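Local coordinates for methyltransferase FkbM (Methylobacillus flagellatus KT, PDB 2PY6), which probably acts as a methyltransferase of the FkbM family, transferring a methyl group to an acceptor substrate, at residues G64-N69 with L141-A146; E73-V78 with R148-Q153; L215-G220 with P336-M341; E228-C233 with A242-V247. All blocks are in the same frame, centred on the assembly; numbering follows the deposited sequence. Where two conformers were deposited one is given.

The four contacts fall into two pairs on opposite sides of the chain's centre. Contacts 1 and 2, with centres about 9 Å apart, share helix 143-149 and close over the mostly parallel sheet of the first half of the chain. Contacts 3 and 4, about 8 Å apart between centres, belong to neighbouring strands of the second sheet, 338-341 and 229-233. Between the pairs, the centres lie at least 33 Å apart. Contacts 1, 3 and 4 are buried, whereas contact 2 is partly exposed. None has a hydrogen bond across its segments: a phenylalanine ring set against a helix makes contact 1, proline and sulfur contact 2, a lysine-tyrosine CH-pi contact and an oblique phenylalanine pair contact 3, and apolar packing of selenomethionine and leucine contact 4.

Contact 1 of 4, residues G64-N69 with L141-A146; sequences GAHLMN and LNFEQA
Phe143 meets helix 64-68 with the far end of its ring. The CZ atom of Phe143 lies 3.4 Å from CB of His66, while CE1 of the same ring faces the backbone: Leu67 N sits at the ring edge, in its plane, 3.9 Å from Phe143 CE1. Leu67 adds a looser apolar contact through CB. The imidazole plane of His66 is inclined at 58° to the phenyl ring, with the centroids 5.8 Å apart, and it is the CB methylene that comes closest. What carries the phenyl group across is its first torsion, with CG anti to the backbone N (chi1 -173°), which extends the ring away from its own helix.

One step outward, Phe63 presents an edge-to-face partner to both rings, and Leu67 continues onto Leu55 and Ile57 of strand 54-58 and Leu117 of strand 114-118. Phe143 itself is positioned by the helix start that carries it. Asn142 is the N-cap, and its OD1 accepts from Gln145 N at 2.9 Å with a nearly straight bond (170°). In return, Asn142 N donates to a lone pair of Gln145 OE1, 3.0 Å away and in the carbonyl plane. Together these reciprocal bonds make a capping box, which fixes the first turn of helix 143-149 at the end of edge strand 140-142. The contact thus joins two helices that follow parallel strands of one sheet, 54-58 and 140-142, an architecture characteristic of Rossmann-like alpha/beta folds.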
loop_
_atom_site.group_PDB
_atom_site.type_symbol
_atom_site.label_atom_id
_atom_site.label_comp_id
_atom_site.label_asym_id
_atom_site.label_seq_id
_atom_site.Cartn_x
_atom_site.Cartn_y
_atom_site.Cartn_z
ATOM N N GLY A 64 -3.239 -8.023 -22.516
ATOM C CA GLY A 64 -2.576 -7.353 -23.661
ATOM C C GLY A 64 -1.227 -7.941 -24.051
ATOM O O GLY A 64 -0.755 -7.757 -25.199
ATOM N N ALA A 65 -0.606 -8.629 -23.081
ATOM C CA ALA A 65 0.673 -9.302 -23.260
ATOM C C ALA A 65 0.485 -10.494 -24.174
ATOM O O ALA A 65 1.413 -10.848 -24.895
ATOM C CB ALA A 65 1.254 -9.757 -21.910
ATOM N N HIS A 66 -0.713 -11.092 -24.144
ATOM C CA HIS A 66 -1.020 -12.225 -25.010
ATOM C C HIS A 66 -1.132 -11.818 -26.484
ATOM O O HIS A 66 -0.824 -12.632 -27.357
ATOM C CB HIS A 66 -2.284 -12.961 -24.569
ATOM C CG HIS A 66 -2.172 -13.630 -23.234
ATOM N ND1 HIS A 66 -1.316 -14.687 -23.000
ATOM C CD2 HIS A 66 -2.858 -13.438 -22.081
ATOM C CE1 HIS A 66 -1.457 -15.097 -21.751
ATOM N NE2 HIS A 66 -2.388 -14.356 -21.171
ATOM N N LEU A 67 -1.582 -10.590 -26.768
ATOM C CA LEU A 67 -1.643 -10.092 -28.153
ATOM C C LEU A 67 -0.253 -9.692 -28.672
ATOM O O LEU A 67 0.069 -9.914 -29.852
ATOM C CB LEU A 67 -2.597 -8.890 -28.291
ATOM C CG LEU A 67 -2.525 -8.142 -29.652
ATOM C CD1 LEU A 67 -2.912 -9.068 -30.830
ATOM C CD2 LEU A 67 -3.343 -6.868 -29.689
HETATM N N MSE A 68 0.547 -9.064 -27.805
HETATM C CA MSE A 68 1.914 -8.620 -28.158
HETATM C C MSE A 68 2.938 -9.781 -28.322
HETATM O O MSE A 68 3.817 -9.711 -29.194
HETATM C CB MSE A 68 2.413 -7.554 -27.159
HETATM C CG MSE A 68 1.478 -6.322 -27.072
HETATM SE SE MSE A 68 0.965 -5.509 -28.810
HETATM C CE MSE A 68 2.703 -4.927 -29.414
ATOM N N ASN A 69 2.803 -10.842 -27.515
ATOM C CA ASN A 69 3.674 -12.029 -27.622
ATOM C C ASN A 69 3.240 -13.019 -28.710
ATOM O O ASN A 69 3.912 -14.033 -28.921
ATOM C CB ASN A 69 3.754 -12.767 -26.271
ATOM C CG ASN A 69 4.454 -11.956 -25.192
ATOM O OD1 ASN A 69 5.326 -11.134 -25.479
ATOM N ND2 ASN A 69 4.093 -12.209 -23.940
ATOM N N LEU A 141 -13.301 -4.032 -28.447
ATOM C CA LEU A 141 -13.324 -5.484 -28.290
ATOM C C LEU A 141 -12.672 -5.907 -27.009
ATOM O O LEU A 141 -11.738 -5.277 -26.572
ATOM C CB LEU A 141 -12.421 -6.155 -29.331
ATOM C CG LEU A 141 -12.666 -6.039 -30.800
ATOM C CD1 LEU A 141 -11.400 -6.404 -31.540
ATOM C CD2 LEU A 141 -13.826 -6.919 -31.201
ATOM N N ASN A 142 -13.134 -7.012 -26.453
ATOM C CA ASN A 142 -12.449 -7.652 -25.327
ATOM C C ASN A 142 -11.438 -8.662 -25.954
ATOM O O ASN A 142 -11.417 -8.854 -27.206
ATOM C CB ASN A 142 -13.421 -8.299 -24.347
ATOM C CG ASN A 142 -14.159 -9.478 -24.920
ATOM O OD1 ASN A 142 -13.651 -10.215 -25.759
ATOM N ND2 ASN A 142 -15.360 -9.684 -24.431
ATOM N N PHE A 143 -10.617 -9.287 -25.122
ATOM C CA PHE A 143 -9.579 -10.170 -25.623
ATOM C C PHE A 143 -10.082 -11.374 -26.451
ATOM O O PHE A 143 -9.533 -11.663 -27.515
ATOM C CB PHE A 143 -8.663 -10.628 -24.506
ATOM C CG PHE A 143 -7.493 -11.395 -24.998
ATOM C CD1 PHE A 143 -6.363 -10.735 -25.456
ATOM C CD2 PHE A 143 -7.531 -12.779 -25.046
ATOM C CE1 PHE A 143 -5.298 -11.444 -25.932
ATOM C CE2 PHE A 143 -6.465 -13.486 -25.526
ATOM C CZ PHE A 143 -5.348 -12.821 -25.975
ATOM N N GLU A 144 -11.144 -12.027 -26.007
ATOM C CA GLU A 144 -11.657 -13.194 -26.736
ATOM C C GLU A 144 -12.166 -12.769 -28.091
ATOM O O GLU A 144 -11.969 -13.495 -29.072
ATOM C CB GLU A 144 -12.772 -13.907 -25.977
ATOM C CG GLU A 144 -12.310 -14.817 -24.878
ATOM C CD GLU A 144 -11.694 -14.118 -23.676
ATOM O OE1 GLU A 144 -12.071 -12.955 -23.406
ATOM O OE2 GLU A 144 -10.850 -14.763 -22.999
ATOM N N GLN A 145 -12.828 -11.598 -28.130
ATOM C CA GLN A 145 -13.299 -10.991 -29.384
ATOM C C GLN A 145 -12.134 -10.625 -30.291
ATOM O O GLN A 145 -12.207 -10.833 -31.503
ATOM C CB GLN A 145 -14.166 -9.764 -29.120
ATOM C CG GLN A 145 -15.517 -10.087 -28.405
ATOM C CD GLN A 145 -16.311 -8.833 -28.044
ATOM O OE1 GLN A 145 -15.744 -7.823 -27.628
ATOM N NE2 GLN A 145 -17.620 -8.900 -28.186
ATOM N N ALA A 146 -11.060 -10.082 -29.712
ATOM C CA ALA A 146 -9.859 -9.784 -30.490
ATOM C C ALA A 146 -9.311 -11.060 -31.159
ATOM O O ALA A 146 -9.004 -11.055 -32.356
ATOM C CB ALA A 146 -8.771 -9.187 -29.603
#

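Contact 2 of 4, residues E73-V78 with R148-Q153; sequences ERPCEV and RAFGLQ
Pro75 and Phe150 bring the two backbones together, their CA atoms 6.1 Å apart, where the loop leading to strand 77-82 passes the end of helix 143-149 and Phe150 is the first residue to leave helical angles. The proline ring serves as the wedge. Its CG touches CB of Phe150 at 3.5 Å. The same CG also touches the CD2 methyl of Leu152 at 3.6 Å; the proline ring crosses both side chains at about a right angle. Leu152 starts out pointing along the interface, but the branch ending in CD2 turns back to the proline, where it also approaches CD.

The aromatic ring of Phe150 has a second partner in Cys76. The sulfur lies over one face, 4.3 Å from the ring centroid and only 14° off the normal, displaced toward the rim, which makes a Cys sulfur-aromatic contact. CB of Cys76 closes on CE1 of the same ring at 3.9 Å. The sulfur takes the position between the backbone N and the carbonyl carbon (chi1 55°), and this rotation sets it above the ring. Without a hydrogen bond between the segments, the contact depends on shape and dispersion.

Neighbouring elements continue the packing. Phe150 also rests on Ile46 of helix 40-49, Cys76 on Leu55 of strand 54-58, and Leu152 on Leu67 of helix 64-68. The end of helix 143-149 is thereby packed among helices 40-49 and 64-68 and the approach to strand 77-82, a parallel neighbour of strand 54-58 in the sheet.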
loop_
_atom_site.group_PDB
_atom_site.type_symbol
_atom_site.label_atom_id
_atom_site.label_comp_id
_atom_site.label_asym_id
_atom_site.label_seq_id
_atom_site.Cartn_x
_atom_site.Cartn_y
_atom_site.Cartn_z
ATOM N N GLU A 73 3.667 -12.460 -37.529
ATOM C CA GLU A 73 3.298 -11.051 -37.741
ATOM C C GLU A 73 1.883 -10.741 -37.247
ATOM O O GLU A 73 0.958 -11.551 -37.457
ATOM C CB GLU A 73 3.423 -10.675 -39.223
ATOM N N ARG A 74 1.716 -9.603 -36.564
ATOM C CA ARG A 74 0.396 -9.202 -36.068
ATOM C C ARG A 74 -0.552 -8.935 -37.231
ATOM O O ARG A 74 -0.108 -8.634 -38.346
ATOM C CB ARG A 74 0.457 -7.950 -35.191
ATOM C CG ARG A 74 1.194 -8.148 -33.913
ATOM C CD ARG A 74 1.147 -6.922 -33.037
ATOM N NE ARG A 74 2.237 -7.003 -32.073
ATOM C CZ ARG A 74 3.493 -6.638 -32.314
ATOM N NH1 ARG A 74 3.849 -6.130 -33.491
ATOM N NH2 ARG A 74 4.409 -6.770 -31.368
ATOM N N PRO A 75 -1.864 -9.035 -36.977
ATOM C CA PRO A 75 -2.852 -8.803 -38.027
ATOM C C PRO A 75 -3.461 -7.381 -37.936
ATOM O O PRO A 75 -4.587 -7.154 -38.391
ATOM C CB PRO A 75 -3.886 -9.891 -37.729
ATOM C CG PRO A 75 -3.849 -9.962 -36.187
ATOM C CD PRO A 75 -2.536 -9.396 -35.711
ATOM N N CYS A 76 -2.726 -6.447 -37.333
ATOM C CA CYS A 76 -3.137 -5.061 -37.211
ATOM C C CYS A 76 -1.935 -4.278 -36.709
ATOM O O CYS A 76 -0.983 -4.848 -36.192
ATOM C CB CYS A 76 -4.317 -4.896 -36.244
ATOM S SG CYS A 76 -4.012 -5.577 -34.628
ATOM N N GLU A 77 -1.995 -2.966 -36.868
ATOM C CA GLU A 77 -0.944 -2.098 -36.443
ATOM C C GLU A 77 -1.292 -1.565 -35.053
ATOM O O GLU A 77 -2.126 -0.678 -34.915
ATOM C CB GLU A 77 -0.799 -0.960 -37.444
ATOM C CG GLU A 77 0.397 -0.036 -37.184
ATOM C CD GLU A 77 0.312 1.255 -37.997
ATOM O OE1 GLU A 77 -0.660 1.395 -38.783
ATOM O OE2 GLU A 77 1.214 2.125 -37.850
ATOM N N VAL A 78 -0.649 -2.115 -34.028
ATOM C CA VAL A 78 -0.861 -1.684 -32.645
ATOM C C VAL A 78 -0.036 -0.392 -32.425
ATOM O O VAL A 78 1.197 -0.403 -32.530
ATOM C CB VAL A 78 -0.462 -2.758 -31.639
ATOM C CG1 VAL A 78 -0.946 -2.361 -30.228
ATOM C CG2 VAL A 78 -1.062 -4.122 -32.033
ATOM N N ARG A 148 -10.783 -13.810 -32.009
ATOM C CA ARG A 148 -11.654 -14.244 -33.071
ATOM C C ARG A 148 -11.682 -13.300 -34.259
ATOM O O ARG A 148 -11.666 -13.749 -35.397
ATOM C CB ARG A 148 -13.076 -14.447 -32.529
ATOM C CG ARG A 148 -14.101 -14.930 -33.601
ATOM C CD ARG A 148 -15.443 -15.236 -32.933
ATOM N NE ARG A 148 -15.363 -16.430 -32.107
ATOM C CZ ARG A 148 -16.353 -16.864 -31.335
ATOM N NH1 ARG A 148 -17.507 -16.225 -31.322
ATOM N NH2 ARG A 148 -16.207 -17.974 -30.619
ATOM N N ALA A 149 -11.716 -11.992 -33.998
ATOM C CA ALA A 149 -11.853 -10.991 -35.062
ATOM C C ALA A 149 -10.639 -10.861 -35.956
ATOM O O ALA A 149 -10.768 -10.516 -37.112
ATOM C CB ALA A 149 -12.220 -9.621 -34.477
ATOM N N PHE A 150 -9.464 -11.118 -35.392
ATOM C CA PHE A 150 -8.199 -11.038 -36.107
ATOM C C PHE A 150 -7.636 -12.384 -36.520
ATOM O O PHE A 150 -6.541 -12.425 -37.023
ATOM C CB PHE A 150 -7.185 -10.254 -35.251
ATOM C CG PHE A 150 -7.512 -8.783 -35.146
ATOM C CD1 PHE A 150 -7.458 -7.985 -36.272
ATOM C CD2 PHE A 150 -7.914 -8.219 -33.943
ATOM C CE1 PHE A 150 -7.769 -6.646 -36.209
ATOM C CE2 PHE A 150 -8.252 -6.884 -33.875
ATOM C CZ PHE A 150 -8.176 -6.098 -35.007
ATOM N N GLY A 151 -8.399 -13.461 -36.328
ATOM C CA GLY A 151 -8.013 -14.814 -36.710
ATOM C C GLY A 151 -6.734 -15.295 -36.047
ATOM O O GLY A 151 -5.832 -15.800 -36.723
ATOM N N LEU A 152 -6.633 -15.121 -34.731
ATOM C CA LEU A 152 -5.418 -15.495 -33.993
ATOM C C LEU A 152 -5.501 -16.869 -33.328
ATOM O O LEU A 152 -4.651 -17.220 -32.521
ATOM C CB LEU A 152 -5.104 -14.420 -32.953
ATOM C CG LEU A 152 -4.776 -13.022 -33.491
ATOM C CD1 LEU A 152 -4.687 -12.024 -32.348
ATOM C CD2 LEU A 152 -3.498 -13.051 -34.306
ATOM N N GLN A 153 -6.518 -17.651 -33.663
ATOM C CA GLN A 153 -6.654 -18.995 -33.119
ATOM C C GLN A 153 -5.387 -19.803 -33.449
ATOM O O GLN A 153 -4.920 -19.792 -34.605
ATOM C CB GLN A 153 -7.876 -19.680 -33.699
ATOM C CG GLN A 153 -9.217 -19.049 -33.350
ATOM C CD GLN A 153 -9.736 -17.999 -34.320
ATOM O OE1 GLN A 153 -9.011 -17.516 -35.182
ATOM N NE2 GLN A 153 -11.021 -17.668 -34.197
#

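Contact 3 of 4, residues L215-G220 with P336-M341; sequences LYFRSG and PTFIKM
Lys340 spreads its aliphatic chain across the ring of Tyr216, and its path shows how a buried lysine can serve two kinds of partner. From CB, on the side of strand 338-341 that faces the 215-220 loop but itself not close to the ring, the chain leaves with CG anti to the backbone N. CG then settles over the centre of the tyrosine ring, 3.7 Å from its centroid and only 4° off the normal, a CH-pi contact. A bend at chi2 (-90°) redirects the chain along the ring toward its hydroxyl end; CD stands off from the ring between the two contacts. Beyond it CE lies 3.7 Å from both Tyr216 CE2 and Tyr216 OH. NZ passes beyond the phenol to a salt bridge with Asp232 and a hydrogen bond to the carbonyl of Gly234, so the polar tip is satisfied in the adjacent strand 229-233 and just beyond its end. The opposite face of the tyrosine ring is taken by CG of Leu215, which lies 3.4 Å above the plane, and the ring is thus clamped between two aliphatic carbons.

A second pair flanks this one. Phe217 CE1 meets Phe338 CE2 at 3.7 Å, the two ring planes inclined at 66°, and Phe338 CZ also makes a loose approach to Tyr216 CB.

Around the contact, Phe217 packs onto Ser240, Leu244 and Val247 of helix 239-248, Phe338 onto Met230 of strand 229-233, and Tyr216 onto Ala366 of strand 364-368. The irregular loop therefore lies beside helix 239-248 and over three adjacent parallel strands, while its Arg218 reaches Asp123 and Glu203 of the second subunit in salt bridges.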
loop_
_atom_site.group_PDB
_atom_site.type_symbol
_atom_site.label_atom_id
_atom_site.label_comp_id
_atom_site.label_asym_id
_atom_site.label_seq_id
_atom_site.Cartn_x
_atom_site.Cartn_y
_atom_site.Cartn_z
ATOM N N LEU A 215 -14.077 -22.977 -4.032
ATOM C CA LEU A 215 -13.620 -24.043 -4.909
ATOM C C LEU A 215 -13.301 -25.292 -4.094
ATOM O O LEU A 215 -12.627 -25.180 -3.104
ATOM C CB LEU A 215 -12.367 -23.565 -5.671
ATOM C CG LEU A 215 -11.687 -24.432 -6.735
ATOM C CD1 LEU A 215 -12.552 -24.750 -7.944
ATOM C CD2 LEU A 215 -10.461 -23.669 -7.166
ATOM N N TYR A 216 -13.840 -26.430 -4.527
ATOM C CA TYR A 216 -13.649 -27.795 -4.002
ATOM C C TYR A 216 -14.362 -28.137 -2.723
ATOM O O TYR A 216 -14.941 -29.206 -2.638
ATOM C CB TYR A 216 -12.159 -28.174 -3.794
ATOM C CG TYR A 216 -11.236 -27.829 -4.932
ATOM C CD1 TYR A 216 -11.485 -28.275 -6.235
ATOM C CD2 TYR A 216 -10.072 -27.118 -4.701
ATOM C CE1 TYR A 216 -10.603 -27.973 -7.278
ATOM C CE2 TYR A 216 -9.206 -26.789 -5.749
ATOM C CZ TYR A 216 -9.466 -27.213 -7.020
ATOM O OH TYR A 216 -8.586 -26.861 -8.040
ATOM N N PHE A 217 -14.268 -27.241 -1.724
ATOM C CA PHE A 217 -14.717 -27.500 -0.364
ATOM C C PHE A 217 -16.065 -26.914 0.011
ATOM O O PHE A 217 -16.679 -27.410 0.955
ATOM C CB PHE A 217 -13.629 -27.030 0.606
ATOM C CG PHE A 217 -12.304 -27.735 0.395
ATOM C CD1 PHE A 217 -12.153 -29.075 0.751
ATOM C CD2 PHE A 217 -11.246 -27.086 -0.214
ATOM C CE1 PHE A 217 -10.956 -29.765 0.514
ATOM C CE2 PHE A 217 -10.042 -27.754 -0.454
ATOM C CZ PHE A 217 -9.899 -29.103 -0.078
ATOM N N ARG A 218 -16.511 -25.878 -0.734
ATOM C CA ARG A 218 -17.785 -25.193 -0.501
ATOM C C ARG A 218 -18.626 -25.125 -1.738
ATOM O O ARG A 218 -19.332 -24.151 -1.894
ATOM C CB ARG A 218 -17.543 -23.784 0.131
ATOM C CG ARG A 218 -16.643 -24.004 1.313
ATOM C CD ARG A 218 -16.358 -22.997 2.347
ATOM N NE ARG A 218 -15.361 -22.078 1.941
ATOM C CZ ARG A 218 -14.645 -21.298 2.742
ATOM N NH1 ARG A 218 -14.756 -21.280 4.060
ATOM N NH2 ARG A 218 -13.764 -20.511 2.177
ATOM N N SER A 219 -18.652 -26.203 -2.547
ATOM C CA SER A 219 -19.395 -26.212 -3.820
ATOM C C SER A 219 -20.916 -26.301 -3.731
ATOM O O SER A 219 -21.610 -26.055 -4.723
ATOM C CB SER A 219 -18.945 -27.388 -4.693
ATOM O OG SER A 219 -19.398 -28.641 -4.196
ATOM N N GLY A 220 -21.431 -26.673 -2.558
ATOM C CA GLY A 220 -22.838 -26.940 -2.391
ATOM C C GLY A 220 -23.212 -28.379 -2.782
ATOM O O GLY A 220 -24.382 -28.722 -2.795
ATOM N N PRO A 336 -8.447 -43.599 -0.845
ATOM C CA PRO A 336 -8.851 -42.225 -0.591
ATOM C C PRO A 336 -10.367 -42.070 -0.539
ATOM O O PRO A 336 -11.121 -42.920 -1.023
ATOM C CB PRO A 336 -8.263 -41.447 -1.781
ATOM C CG PRO A 336 -8.253 -42.402 -2.893
ATOM C CD PRO A 336 -8.130 -43.812 -2.274
ATOM N N THR A 337 -10.781 -40.996 0.104
ATOM C CA THR A 337 -12.170 -40.595 0.207
ATOM C C THR A 337 -12.444 -39.374 -0.685
ATOM O O THR A 337 -13.594 -39.078 -0.955
ATOM C CB THR A 337 -12.513 -40.222 1.683
ATOM O OG1 THR A 337 -11.715 -39.108 2.112
ATOM C CG2 THR A 337 -12.267 -41.414 2.637
ATOM N N PHE A 338 -11.386 -38.698 -1.154
ATOM C CA PHE A 338 -11.505 -37.492 -1.953
ATOM C C PHE A 338 -10.280 -37.287 -2.824
ATOM O O PHE A 338 -9.144 -37.407 -2.348
ATOM C CB PHE A 338 -11.681 -36.290 -0.999
ATOM C CG PHE A 338 -11.837 -34.961 -1.681
ATOM C CD1 PHE A 338 -12.776 -34.780 -2.702
ATOM C CD2 PHE A 338 -11.138 -33.859 -1.231
ATOM C CE1 PHE A 338 -12.944 -33.574 -3.313
ATOM C CE2 PHE A 338 -11.299 -32.623 -1.845
ATOM C CZ PHE A 338 -12.207 -32.475 -2.888
ATOM N N ILE A 339 -10.514 -37.033 -4.112
ATOM C CA ILE A 339 -9.445 -36.650 -5.035
ATOM C C ILE A 339 -9.763 -35.258 -5.644
ATOM O O ILE A 339 -10.779 -35.057 -6.340
ATOM C CB ILE A 339 -9.150 -37.704 -6.148
ATOM C CG1 ILE A 339 -8.784 -39.058 -5.534
ATOM C CG2 ILE A 339 -7.968 -37.227 -7.067
ATOM C CD1 ILE A 339 -8.840 -40.207 -6.490
ATOM N N LYS A 340 -8.908 -34.301 -5.299
ATOM C CA LYS A 340 -8.932 -32.962 -5.855
ATOM C C LYS A 340 -7.872 -32.997 -6.943
ATOM O O LYS A 340 -6.776 -33.555 -6.710
ATOM C CB LYS A 340 -8.590 -31.919 -4.791
ATOM C CG LYS A 340 -8.253 -30.480 -5.377
ATOM C CD LYS A 340 -6.750 -30.362 -5.667
ATOM C CE LYS A 340 -6.330 -29.088 -6.160
ATOM N NZ LYS A 340 -4.926 -28.914 -5.798
HETATM N N MSE A 341 -8.175 -32.430 -8.110
HETATM C CA MSE A 341 -7.250 -32.439 -9.233
HETATM C C MSE A 341 -7.273 -31.124 -10.000
HETATM O O MSE A 341 -8.331 -30.696 -10.512
HETATM C CB MSE A 341 -7.571 -33.576 -10.191
HETATM C CG MSE A 341 -6.496 -33.805 -11.254
HETATM SE SE MSE A 341 -6.838 -35.219 -12.478
HETATM C CE MSE A 341 -6.498 -36.614 -11.382
#

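Contact 4 of 4, residues E228-C233 with A242-V247; sequences EKMVDC and AGLIGV
Met230, a selenomethionine, and Leu244 are both extended from their backbones with CG anti to N (chi1 -178° and 179°), which directs one side chain out of strand 229-233 and the other down from helix 239-248 until they meet tip to tip. The terminal bend of Met230 (chi3 61°) swings its methyl group into the leucine. CE of Met230 thus lies 3.6 Å from CD2 of Leu244 and 3.7 Å from Leu244 CB, while the same CD2 methyl comes within 4.0 Å of Met230 CB. One leucine branch is therefore cradled along the selenomethionine chain. The other branch looks toward the strand's beginning, where Leu244 CD1 approaches CB of Glu228 at 4.3 Å.

Only the aliphatic base of Glu228 takes part here. Its carboxylate is satisfied elsewhere, by a hydrogen bond with Thr337 and a salt bridge to Lys364, which would be expected to offset a negative charge buried beside an apolar contact. Val255 of strand 254-258 also packs against Leu244, extending the apolar surface to the next strand.

Strand 229-233, helix 239-248 and strand 254-258 form a beta-alpha-beta unit, and this contact is part of the apolar packing of helix on sheet within it, consistent with the Rossmann-like fold of the FkbM methyltransferase family.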
loop_
_atom_site.group_PDB
_atom_site.type_symbol
_atom_site.label_atom_id
_atom_site.label_comp_id
_atom_site.label_asym_id
_atom_site.label_seq_id
_atom_site.Cartn_x
_atom_site.Cartn_y
_atom_site.Cartn_z
ATOM N N GLU A 228 -11.425 -37.714 6.461
ATOM C CA GLU A 228 -11.139 -37.706 5.039
ATOM C C GLU A 228 -9.689 -38.102 4.771
ATOM O O GLU A 228 -8.821 -37.844 5.585
ATOM C CB GLU A 228 -11.435 -36.331 4.453
ATOM C CG GLU A 228 -12.937 -35.946 4.520
ATOM C CD GLU A 228 -13.770 -36.528 3.397
ATOM O OE1 GLU A 228 -13.210 -36.885 2.340
ATOM O OE2 GLU A 228 -15.013 -36.577 3.532
ATOM N N LYS A 229 -9.487 -38.731 3.615
ATOM C CA LYS A 229 -8.189 -39.115 3.081
ATOM C C LYS A 229 -8.166 -38.494 1.695
ATOM O O LYS A 229 -8.818 -38.982 0.751
ATOM C CB LYS A 229 -7.990 -40.643 3.074
ATOM C CG LYS A 229 -7.997 -41.291 4.501
ATOM C CD LYS A 229 -8.140 -42.832 4.440
ATOM C CE LYS A 229 -8.011 -43.491 5.834
ATOM N NZ LYS A 229 -8.302 -44.988 5.897
HETATM N N MSE A 230 -7.463 -37.365 1.610
HETATM C CA MSE A 230 -7.402 -36.556 0.389
HETATM C C MSE A 230 -6.127 -36.659 -0.452
HETATM O O MSE A 230 -5.008 -36.507 0.074
HETATM C CB MSE A 230 -7.570 -35.055 0.775
HETATM C CG MSE A 230 -7.574 -34.175 -0.393
HETATM SE SE MSE A 230 -7.921 -32.305 -0.177
HETATM C CE MSE A 230 -6.594 -31.764 0.890
ATOM N N VAL A 231 -6.315 -36.920 -1.752
ATOM C CA VAL A 231 -5.234 -36.838 -2.722
ATOM C C VAL A 231 -5.363 -35.405 -3.268
ATOM O O VAL A 231 -6.370 -35.016 -3.899
ATOM C CB VAL A 231 -5.333 -37.897 -3.850
ATOM C CG1 VAL A 231 -4.205 -37.742 -4.870
ATOM C CG2 VAL A 231 -5.331 -39.304 -3.259
ATOM N N ASP A 232 -4.353 -34.604 -2.953
ATOM C CA ASP A 232 -4.277 -33.209 -3.400
ATOM C C ASP A 232 -3.330 -33.213 -4.608
ATOM O O ASP A 232 -2.112 -33.036 -4.497
ATOM C CB ASP A 232 -3.792 -32.355 -2.244
ATOM C CG ASP A 232 -3.640 -30.909 -2.594
ATOM O OD1 ASP A 232 -3.867 -30.524 -3.759
ATOM O OD2 ASP A 232 -3.254 -30.160 -1.677
ATOM N N CYS A 233 -3.928 -33.411 -5.778
ATOM C CA CYS A 233 -3.195 -33.556 -7.013
ATOM C C CYS A 233 -3.063 -32.176 -7.661
ATOM O O CYS A 233 -4.065 -31.574 -8.074
ATOM C CB CYS A 233 -3.925 -34.602 -7.881
ATOM S SG CYS A 233 -3.055 -35.104 -9.314
ATOM N N ALA A 242 -5.106 -26.075 3.171
ATOM C CA ALA A 242 -5.698 -25.071 4.049
ATOM C C ALA A 242 -7.204 -25.131 4.026
ATOM O O ALA A 242 -7.835 -24.973 5.066
ATOM C CB ALA A 242 -5.221 -23.669 3.668
ATOM N N GLY A 243 -7.794 -25.390 2.850
ATOM C CA GLY A 243 -9.256 -25.464 2.736
ATOM C C GLY A 243 -9.820 -26.713 3.388
ATOM O O GLY A 243 -10.868 -26.656 4.027
ATOM N N LEU A 244 -9.145 -27.852 3.232
ATOM C CA LEU A 244 -9.617 -29.070 3.910
ATOM C C LEU A 244 -9.549 -28.843 5.434
ATOM O O LEU A 244 -10.493 -29.145 6.169
ATOM C CB LEU A 244 -8.828 -30.318 3.508
ATOM C CG LEU A 244 -9.245 -31.639 4.203
ATOM C CD1 LEU A 244 -10.606 -32.139 3.771
ATOM C CD2 LEU A 244 -8.264 -32.780 3.956
ATOM N N ILE A 245 -8.433 -28.302 5.902
ATOM C CA ILE A 245 -8.284 -28.005 7.335
ATOM C C ILE A 245 -9.453 -27.144 7.826
ATOM O O ILE A 245 -10.070 -27.446 8.853
ATOM C CB ILE A 245 -6.937 -27.298 7.643
ATOM C CG1 ILE A 245 -5.771 -28.257 7.422
ATOM C CG2 ILE A 245 -6.918 -26.792 9.103
ATOM C CD1 ILE A 245 -4.401 -27.578 7.325
ATOM N N GLY A 246 -9.761 -26.079 7.082
ATOM C CA GLY A 246 -10.826 -25.154 7.477
ATOM C C GLY A 246 -12.200 -25.794 7.571
ATOM O O GLY A 246 -12.862 -25.697 8.614
ATOM N N VAL A 247 -12.626 -26.492 6.512
ATOM C CA VAL A 247 -13.995 -27.049 6.502
ATOM C C VAL A 247 -14.176 -28.228 7.422
ATOM O O VAL A 247 -15.285 -28.491 7.830
ATOM C CB VAL A 247 -14.533 -27.400 5.091
ATOM C CG1 VAL A 247 -14.502 -26.162 4.235
ATOM C CG2 VAL A 247 -13.759 -28.574 4.454
#